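Local atomic coordinates of apoptosis regulator Bcl-2 homolog (Murid herpesvirus 4, PDB entry 4MI8), a protein that shields infected cells from apoptosis and blocks host autophagy by binding Beclin 1, supporting viral latency and chronic infection. Residues S3-I15 with F124-D137. Numbering follows the deposited sequence.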
loop_
_atom_site.group_PDB
_atom_site.type_symbol
_atom_site.label_atom_id
_atom_site.label_comp_id
_atom_site.label_asym_id
_atom_site.label_seq_id
_atom_site.Cartn_x
_atom_site.Cartn_y
_atom_site.Cartn_z
ATOM N N SER A 3 0.201 -18.315 -11.141
ATOM C CA SER A 3 0.639 -17.308 -10.135
ATOM C C SER A 3 1.400 -17.944 -8.964
ATOM O O SER A 3 1.023 -19.021 -8.498
ATOM C CB SER A 3 -0.573 -16.591 -9.563
ATOM O OG SER A 3 -0.818 -17.092 -8.269
ATOM N N HIS A 4 2.444 -17.256 -8.483
ATOM C CA HIS A 4 3.283 -17.732 -7.359
ATOM C C HIS A 4 4.003 -16.600 -6.661
ATOM O O HIS A 4 4.002 -15.452 -7.119
ATOM C CB HIS A 4 4.357 -18.725 -7.825
ATOM C CG HIS A 4 3.979 -19.548 -9.045
ATOM N ND1 HIS A 4 4.379 -20.826 -9.204
ATOM C CD2 HIS A 4 3.226 -19.229 -10.180
ATOM C CE1 HIS A 4 3.910 -21.300 -10.378
ATOM N NE2 HIS A 4 3.200 -20.320 -10.970
ATOM N N LYS A 5 4.703 -16.939 -5.585
ATOM C CA LYS A 5 5.507 -16.008 -4.819
ATOM C C LYS A 5 6.588 -15.357 -5.660
ATOM O O LYS A 5 7.234 -16.018 -6.440
ATOM C CB LYS A 5 6.109 -16.738 -3.610
ATOM C CG LYS A 5 7.535 -16.358 -3.173
ATOM C CD LYS A 5 7.670 -16.114 -1.680
ATOM C CE LYS A 5 9.000 -16.622 -1.157
ATOM N NZ LYS A 5 9.964 -15.561 -0.767
ATOM N N LYS A 6 6.810 -14.068 -5.468
ATOM C CA LYS A 6 7.901 -13.399 -6.151
ATOM C C LYS A 6 8.955 -12.918 -5.177
ATOM O O LYS A 6 8.750 -12.876 -3.992
ATOM C CB LYS A 6 7.402 -12.255 -7.021
ATOM C CG LYS A 6 6.402 -12.668 -8.072
ATOM C CD LYS A 6 7.061 -13.259 -9.290
ATOM C CE LYS A 6 6.018 -13.770 -10.252
ATOM N NZ LYS A 6 6.388 -14.991 -11.015
ATOM N N SER A 7 10.103 -12.563 -5.708
ATOM C CA SER A 7 11.251 -12.249 -4.898
ATOM C C SER A 7 11.185 -10.875 -4.318
ATOM O O SER A 7 10.498 -10.039 -4.818
ATOM C CB SER A 7 12.507 -12.370 -5.731
ATOM O OG SER A 7 12.676 -11.253 -6.540
ATOM N N GLY A 8 11.944 -10.671 -3.256
ATOM C CA GLY A 8 12.108 -9.376 -2.668
ATOM C C GLY A 8 12.665 -8.412 -3.666
ATOM O O GLY A 8 12.343 -7.250 -3.643
ATOM N N THR A 9 13.510 -8.905 -4.545
ATOM C CA THR A 9 14.104 -8.073 -5.563
ATOM C C THR A 9 13.043 -7.550 -6.497
ATOM O O THR A 9 13.004 -6.399 -6.819
ATOM C CB THR A 9 15.120 -8.862 -6.399
ATOM O OG1 THR A 9 16.056 -9.511 -5.545
ATOM C CG2 THR A 9 15.838 -7.968 -7.301
ATOM N N TYR A 10 12.201 -8.432 -6.962
ATOM C CA TYR A 10 11.091 -8.051 -7.826
ATOM C C TYR A 10 10.124 -7.071 -7.131
ATOM O O TYR A 10 9.661 -6.077 -7.734
ATOM C CB TYR A 10 10.341 -9.276 -8.318
ATOM C CG TYR A 10 9.288 -8.866 -9.279
ATOM C CD1 TYR A 10 9.630 -8.263 -10.493
ATOM C CD2 TYR A 10 7.953 -8.970 -8.941
ATOM C CE1 TYR A 10 8.656 -7.811 -11.367
ATOM C CE2 TYR A 10 6.972 -8.545 -9.812
ATOM C CZ TYR A 10 7.321 -7.963 -11.015
ATOM O OH TYR A 10 6.340 -7.535 -11.872
ATOM N N TRP A 11 9.858 -7.330 -5.857
ATOM C CA TRP A 11 8.914 -6.565 -5.117
ATOM C C TRP A 11 9.391 -5.185 -4.836
ATOM O O TRP A 11 8.567 -4.268 -4.853
ATOM C CB TRP A 11 8.578 -7.275 -3.827
ATOM C CG TRP A 11 7.382 -8.192 -3.977
ATOM C CD1 TRP A 11 7.386 -9.577 -4.108
ATOM C CD2 TRP A 11 5.958 -7.786 -4.052
ATOM N NE1 TRP A 11 6.086 -10.059 -4.248
ATOM C CE2 TRP A 11 5.181 -9.035 -4.196
ATOM C CE3 TRP A 11 5.266 -6.553 -3.958
ATOM C CZ2 TRP A 11 3.780 -9.029 -4.262
ATOM C CZ3 TRP A 11 3.861 -6.559 -4.046
ATOM C CH2 TRP A 11 3.137 -7.765 -4.196
ATOM N N ALA A 12 10.709 -5.001 -4.613
ATOM C CA ALA A 12 11.297 -3.670 -4.473
ATOM C C ALA A 12 11.041 -2.850 -5.728
ATOM O O ALA A 12 10.715 -1.672 -5.662
ATOM C CB ALA A 12 12.834 -3.759 -4.217
ATOM N N THR A 13 11.241 -3.460 -6.882
ATOM C CA THR A 13 10.930 -2.806 -8.164
ATOM C C THR A 13 9.438 -2.416 -8.273
ATOM O O THR A 13 9.066 -1.285 -8.675
ATOM C CB THR A 13 11.303 -3.763 -9.324
ATOM O OG1 THR A 13 12.721 -3.838 -9.347
ATOM C CG2 THR A 13 10.833 -3.272 -10.693
ATOM N N LEU A 14 8.597 -3.372 -7.891
ATOM C CA LEU A 14 7.167 -3.260 -8.065
ATOM C C LEU A 14 6.647 -2.165 -7.125
ATOM O O LEU A 14 5.808 -1.317 -7.515
ATOM C CB LEU A 14 6.565 -4.632 -7.684
ATOM C CG LEU A 14 5.065 -4.676 -7.816
ATOM C CD1 LEU A 14 4.632 -3.986 -9.144
ATOM C CD2 LEU A 14 4.579 -6.153 -7.656
ATOM N N ILE A 15 7.167 -2.123 -5.895
ATOM C CA ILE A 15 6.733 -1.071 -4.974
ATOM C C ILE A 15 7.045 0.355 -5.466
ATOM O O ILE A 15 6.216 1.347 -5.340
ATOM C CB ILE A 15 7.284 -1.345 -3.550
ATOM C CG1 ILE A 15 6.568 -2.579 -2.926
ATOM C CG2 ILE A 15 6.999 -0.135 -2.658
ATOM C CD1 ILE A 15 7.378 -3.355 -1.920
ATOM N N PHE A 124 7.893 -4.294 3.766
ATOM C CA PHE A 124 7.381 -5.422 2.987
ATOM C C PHE A 124 8.419 -6.565 3.087
ATOM O O PHE A 124 8.074 -7.714 3.391
ATOM C CB PHE A 124 7.213 -4.983 1.535
ATOM C CG PHE A 124 6.496 -5.960 0.676
ATOM C CD1 PHE A 124 7.149 -7.030 0.094
ATOM C CD2 PHE A 124 5.125 -5.769 0.417
ATOM C CE1 PHE A 124 6.474 -7.912 -0.738
ATOM C CE2 PHE A 124 4.431 -6.631 -0.385
ATOM C CZ PHE A 124 5.096 -7.686 -0.983
ATOM N N ILE A 125 9.676 -6.249 2.803
ATOM C CA ILE A 125 10.714 -7.284 2.846
ATOM C C ILE A 125 11.029 -7.799 4.258
ATOM O O ILE A 125 10.900 -8.997 4.483
ATOM C CB ILE A 125 11.978 -6.910 2.067
ATOM C CG1 ILE A 125 11.590 -6.598 0.604
ATOM C CG2 ILE A 125 12.966 -8.066 2.135
ATOM C CD1 ILE A 125 12.712 -6.128 -0.290
ATOM N N GLU A 126 11.370 -6.916 5.198
ATOM C CA GLU A 126 11.724 -7.360 6.551
ATOM C C GLU A 126 10.618 -8.230 7.131
ATOM O O GLU A 126 10.918 -9.192 7.822
ATOM C CB GLU A 126 12.086 -6.199 7.479
ATOM C CG GLU A 126 13.572 -5.831 7.419
ATOM C CD GLU A 126 13.853 -4.329 7.171
ATOM O OE1 GLU A 126 13.251 -3.487 7.881
ATOM O OE2 GLU A 126 14.687 -3.967 6.272
ATOM N N ASN A 127 9.355 -7.952 6.786
ATOM C CA ASN A 127 8.240 -8.774 7.267
ATOM C C ASN A 127 7.885 -9.935 6.377
ATOM O O ASN A 127 6.919 -10.637 6.624
ATOM C CB ASN A 127 6.992 -7.934 7.598
ATOM C CG ASN A 127 7.178 -7.124 8.870
ATOM O OD1 ASN A 127 6.745 -7.550 9.966
ATOM N ND2 ASN A 127 7.910 -5.998 8.764
ATOM N N ASN A 128 8.659 -10.155 5.335
ATOM C CA ASN A 128 8.323 -11.214 4.389
ATOM C C ASN A 128 6.879 -11.148 3.890
ATOM O O ASN A 128 6.209 -12.154 3.792
ATOM C CB ASN A 128 8.656 -12.575 5.005
ATOM C CG ASN A 128 8.693 -13.703 3.983
ATOM O OD1 ASN A 128 8.953 -13.493 2.796
ATOM N ND2 ASN A 128 8.424 -14.911 4.450
ATOM N N LEU A 129 6.382 -9.956 3.582
ATOM C CA LEU A 129 5.026 -9.845 2.954
ATOM C C LEU A 129 4.874 -10.571 1.615
ATOM O O LEU A 129 3.763 -10.911 1.220
ATOM C CB LEU A 129 4.563 -8.387 2.826
ATOM C CG LEU A 129 4.362 -7.829 4.239
ATOM C CD1 LEU A 129 3.612 -6.525 4.146
ATOM C CD2 LEU A 129 3.644 -8.791 5.216
ATOM N N MET A 130 5.989 -10.793 0.915
ATOM C CA MET A 130 5.964 -11.503 -0.384
ATOM C C MET A 130 5.389 -12.864 -0.175
ATOM O O MET A 130 4.746 -13.397 -1.081
ATOM C CB MET A 130 7.351 -11.674 -0.995
ATOM C CG MET A 130 8.434 -11.892 0.030
ATOM S SD MET A 130 9.493 -10.446 0.043
ATOM C CE MET A 130 9.144 -9.553 1.553
ATOM N N ASN A 131 5.597 -13.390 1.043
ATOM C CA ASN A 131 5.036 -14.672 1.485
ATOM C C ASN A 131 3.506 -14.850 1.366
ATOM O O ASN A 131 3.049 -15.984 1.255
ATOM C CB ASN A 131 5.419 -14.920 2.941
ATOM C CG ASN A 131 5.965 -16.311 3.173
ATOM O OD1 ASN A 131 5.525 -17.071 4.080
ATOM N ND2 ASN A 131 6.954 -16.658 2.363
ATOM N N HIS A 132 2.744 -13.770 1.392
ATOM C CA HIS A 132 1.300 -13.847 1.429
ATOM C C HIS A 132 0.598 -13.147 0.296
ATOM O O HIS A 132 -0.474 -12.582 0.473
ATOM C CB HIS A 132 0.838 -13.261 2.730
ATOM C CG HIS A 132 1.056 -14.144 3.909
ATOM N ND1 HIS A 132 2.125 -14.042 4.684
ATOM C CD2 HIS A 132 0.283 -15.153 4.439
ATOM C CE1 HIS A 132 2.052 -14.939 5.660
ATOM N NE2 HIS A 132 0.918 -15.612 5.514
ATOM N N PHE A 133 1.178 -13.167 -0.883
ATOM C CA PHE A 133 0.675 -12.362 -1.966
ATOM C C PHE A 133 1.306 -12.785 -3.258
ATOM O O PHE A 133 2.273 -12.202 -3.679
ATOM C CB PHE A 133 1.002 -10.885 -1.695
ATOM C CG PHE A 133 0.164 -9.932 -2.476
ATOM C CD1 PHE A 133 0.288 -9.845 -3.832
ATOM C CD2 PHE A 133 -0.763 -9.147 -1.852
ATOM C CE1 PHE A 133 -0.487 -8.989 -4.549
ATOM C CE2 PHE A 133 -1.549 -8.287 -2.565
ATOM C CZ PHE A 133 -1.413 -8.207 -3.916
ATOM N N PRO A 134 0.774 -13.800 -3.909
ATOM C CA PRO A 134 1.476 -14.240 -5.117
ATOM C C PRO A 134 1.095 -13.405 -6.295
ATOM O O PRO A 134 0.108 -12.727 -6.226
ATOM C CB PRO A 134 0.965 -15.660 -5.343
ATOM C CG PRO A 134 0.065 -15.988 -4.229
ATOM C CD PRO A 134 -0.475 -14.690 -3.811
ATOM N N LEU A 135 1.864 -13.481 -7.367
ATOM C CA LEU A 135 1.596 -12.684 -8.589
ATOM C C LEU A 135 1.620 -13.563 -9.849
ATOM O O LEU A 135 2.134 -14.677 -9.805
ATOM C CB LEU A 135 2.614 -11.547 -8.711
ATOM C CG LEU A 135 2.578 -10.489 -7.614
ATOM C CD1 LEU A 135 3.844 -9.660 -7.695
ATOM C CD2 LEU A 135 1.327 -9.643 -7.792
ATOM N N GLU A 136 1.112 -13.013 -10.926
ATOM C CA GLU A 136 0.934 -13.712 -12.168
ATOM C C GLU A 136 2.204 -14.200 -12.794
ATOM O O GLU A 136 3.214 -13.533 -12.814
ATOM C CB GLU A 136 0.199 -12.829 -13.166
ATOM C CG GLU A 136 -0.757 -13.589 -14.073
ATOM C CD GLU A 136 -2.208 -13.551 -13.614
ATOM O OE1 GLU A 136 -3.073 -13.231 -14.439
ATOM O OE2 GLU A 136 -2.492 -13.852 -12.439
ATOM N N ASP A 137 2.098 -15.395 -13.338
ATOM C CA ASP A 137 3.164 -16.052 -14.046
ATOM C C ASP A 137 4.319 -16.313 -13.094
ATOM O O ASP A 137 4.958 -17.403 -13.227
ATOM C CB ASP A 137 3.476 -15.328 -15.381
ATOM C CG ASP A 137 4.604 -14.348 -15.299
ATOM O OD1 ASP A 137 5.664 -14.675 -14.769
ATOM O OD2 ASP A 137 4.465 -13.243 -15.832
HETATM O O HOH W 1 5.057 -12.532 -3.428
#
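An aromatic cluster of Trp11, Phe124 and Phe133 joins the N- and C-terminal parts of the chain, the start of helix 8-23 with the last turn of helix 111-126 and the tail that follows it. The Phe124 ring covers one face of the Trp11 indole obliquely, planes at 32°; on the opposite side two methyls, Leu135 CD1 (3.5 Å from Trp11 CZ2) and Leu14 CD2, sit offset toward the rim. Phe133 receives the indole edge on its ring face, offset, planes at 89° and Trp11 CH2 3.5 Å from Phe133 CD1. With chi1 at -171° the Phe124 ring swings away from its own amide nitrogen and reaches the indole; Ile15 CD1 makes a CH-pi contact with that ring. A water gripped by four bonds ties both segments together: it accepts from Trp11 NE1 (2.8 Å) and Lys6 N and donates to the carbonyls of Met130 and Phe133. Outward from the cluster, His4 and Leu135 form a single antiparallel bridge, its two bonds being His4 N to Leu135 O and Leu135 N to His4 O, both 2.9 Å. Phe93 of helix 86-103 also touches Trp11, so N-terminal helix and C-terminal tail pack together beside that helix in the all-helical Bcl-2 fold.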